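Local coordinates for 2-keto acid:ferredoxin oxidoreductase subunit alpha (Pyrococcus furiosus, PDB 4WBX), which probably catalyses the ferredoxin-dependent, coenzyme A-linked oxidative decarboxylation of 2-oxoglutarate to succinyl-CoA, as the alpha chain of a four-subunit enzyme, at residues Q24-I29 with S50-A55. Numbering follows the deposited sequence.
Sequences QGDEAI and SEIFEA
Asp26 and Ile52 mark where the first turns of helices 25-36 and 50-59 come together, with their CA atoms 4.6 Å apart. The axes of segments 25-29 and 50-55 approach to 8.1 Å and cross at -45°, with both chains running broadly the same way. Gln24 is the N-cap of the first helix. No hydrogen bond links the segments.

Asp26 carries the contact. Its CB packs on Ile52 CG1 at 3.5 Å, the two side chains crossing at about a right angle. Its CG lies beside its own backbone N, anti to the carbonyl carbon, and the carboxylate reaches the base of Glu51. There Asp26 OD2 sits 3.1 Å from Glu51 CB and also close to Glu51 OE1. The Glu51 chain bends at chi2 (81°), which folds its acid group back toward Asp26. The carboxylate planes are 40° apart. Both oxygens are acceptors; if both groups are ionised, the pairing would probably be unfavourable.

Further along, Ile29 CD1 meets Ile52 CD1 at 3.9 Å. Glu27 OE1 only skirts Ala55 CB, at 4.1 Å; OE2 forms a salt bridge with Arg31 and a hydrogen bond with Tyr59.

Ile29 also packs on helix 160-176, and Ile52 on Tyr41 of strand 40-43. The contact thus joins neighbouring helices of a layer over the mainly parallel sheet, an alpha/beta arrangement consistent with the thiamine diphosphate-binding fold of this family.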
loop_
_atom_site.group_PDB
_atom_site.type_symbol
_atom_site.label_atom_id
_atom_site.label_comp_id
_atom_site.label_asym_id
_atom_site.label_seq_id
_atom_site.Cartn_x
_atom_site.Cartn_y
_atom_site.Cartn_z
ATOM N N GLN A 24 27.592 -15.577 9.489
ATOM C CA GLN A 24 26.590 -15.826 8.454
ATOM C C GLN A 24 26.519 -14.691 7.404
ATOM O O GLN A 24 27.166 -13.650 7.541
ATOM C CB GLN A 24 25.223 -16.019 9.099
ATOM C CG GLN A 24 25.118 -17.241 9.960
ATOM C CD GLN A 24 23.736 -17.375 10.541
ATOM O OE1 GLN A 24 23.239 -16.462 11.211
ATOM N NE2 GLN A 24 23.093 -18.510 10.286
ATOM N N GLY A 25 25.732 -14.902 6.354
ATOM C CA GLY A 25 25.582 -13.893 5.320
ATOM C C GLY A 25 24.941 -12.620 5.853
ATOM O O GLY A 25 25.492 -11.523 5.708
ATOM N N ASP A 26 23.784 -12.781 6.488
ATOM C CA ASP A 26 23.017 -11.662 7.030
ATOM C C ASP A 26 23.852 -10.820 7.987
ATOM O O ASP A 26 23.723 -9.597 8.030
ATOM C CB ASP A 26 21.758 -12.176 7.735
ATOM C CG ASP A 26 20.816 -12.911 6.783
ATOM O OD1 ASP A 26 20.957 -12.736 5.554
ATOM O OD2 ASP A 26 19.938 -13.663 7.247
ATOM N N GLU A 27 24.722 -11.481 8.739
ATOM C CA GLU A 27 25.603 -10.817 9.691
ATOM C C GLU A 27 26.771 -10.100 8.981
ATOM O O GLU A 27 27.157 -8.982 9.349
ATOM C CB GLU A 27 26.115 -11.851 10.692
ATOM C CG GLU A 27 27.347 -11.434 11.457
ATOM C CD GLU A 27 27.006 -10.771 12.748
ATOM O OE1 GLU A 27 25.854 -10.950 13.214
ATOM O OE2 GLU A 27 27.888 -10.069 13.284
ATOM N N ALA A 28 27.328 -10.741 7.963
ATOM C CA ALA A 28 28.379 -10.112 7.178
ATOM C C ALA A 28 27.840 -8.835 6.518
ATOM O O ALA A 28 28.475 -7.767 6.556
ATOM C CB ALA A 28 28.910 -11.082 6.134
ATOM N N ILE A 29 26.657 -8.950 5.920
ATOM C CA ILE A 29 26.003 -7.806 5.328
ATOM C C ILE A 29 25.810 -6.715 6.373
ATOM O O ILE A 29 26.175 -5.545 6.143
ATOM C CB ILE A 29 24.637 -8.179 4.735
ATOM C CG1 ILE A 29 24.802 -9.198 3.599
ATOM C CG2 ILE A 29 23.915 -6.925 4.254
ATOM C CD1 ILE A 29 23.516 -9.903 3.221
ATOM N N SER A 50 15.222 -11.410 8.211
ATOM C CA SER A 50 15.034 -11.122 9.633
ATOM C C SER A 50 16.315 -11.230 10.474
ATOM O O SER A 50 16.364 -10.696 11.584
ATOM C CB SER A 50 13.957 -12.046 10.219
ATOM O OG SER A 50 14.210 -13.413 9.940
ATOM N N GLU A 51 17.342 -11.911 9.961
ATOM C CA GLU A 51 18.632 -11.961 10.646
ATOM C C GLU A 51 19.446 -10.689 10.388
ATOM O O GLU A 51 20.187 -10.248 11.276
ATOM C CB GLU A 51 19.433 -13.201 10.229
ATOM C CG GLU A 51 18.844 -14.546 10.666
ATOM C CD GLU A 51 17.724 -15.030 9.743
ATOM O OE1 GLU A 51 17.338 -14.279 8.816
ATOM O OE2 GLU A 51 17.233 -16.166 9.941
ATOM N N ILE A 52 19.307 -10.112 9.183
ATOM C CA ILE A 52 19.891 -8.805 8.857
ATOM C C ILE A 52 19.327 -7.773 9.813
ATOM O O ILE A 52 20.045 -6.924 10.350
ATOM C CB ILE A 52 19.590 -8.352 7.388
ATOM C CG1 ILE A 52 20.129 -9.350 6.371
ATOM C CG2 ILE A 52 20.165 -6.945 7.092
ATOM C CD1 ILE A 52 20.171 -8.837 4.955
ATOM N N PHE A 53 18.019 -7.866 10.012
ATOM C CA PHE A 53 17.320 -7.041 10.969
ATOM C C PHE A 53 17.878 -7.194 12.386
ATOM O O PHE A 53 18.253 -6.204 13.026
ATOM C CB PHE A 53 15.833 -7.383 10.969
ATOM C CG PHE A 53 14.996 -6.377 11.689
ATOM C CD1 PHE A 53 14.235 -5.474 10.982
ATOM C CD2 PHE A 53 14.992 -6.320 13.078
ATOM C CE1 PHE A 53 13.481 -4.537 11.644
ATOM C CE2 PHE A 53 14.240 -5.387 13.748
ATOM C CZ PHE A 53 13.483 -4.492 13.034
ATOM N N GLU A 54 17.901 -8.426 12.886
ATOM C CA GLU A 54 18.329 -8.662 14.252
ATOM C C GLU A 54 19.728 -8.098 14.465
ATOM O O GLU A 54 19.979 -7.384 15.434
ATOM C CB GLU A 54 18.282 -10.149 14.572
ATOM C CG GLU A 54 16.872 -10.708 14.609
ATOM C CD GLU A 54 16.827 -12.230 14.492
ATOM O OE1 GLU A 54 17.905 -12.882 14.444
ATOM O OE2 GLU A 54 15.698 -12.775 14.436
ATOM N N ALA A 55 20.621 -8.379 13.525
ATOM C CA ALA A 55 21.982 -7.880 13.611
ATOM C C ALA A 55 22.002 -6.356 13.649
ATOM O O ALA A 55 22.677 -5.755 14.491
ATOM C CB ALA A 55 22.801 -8.397 12.461
#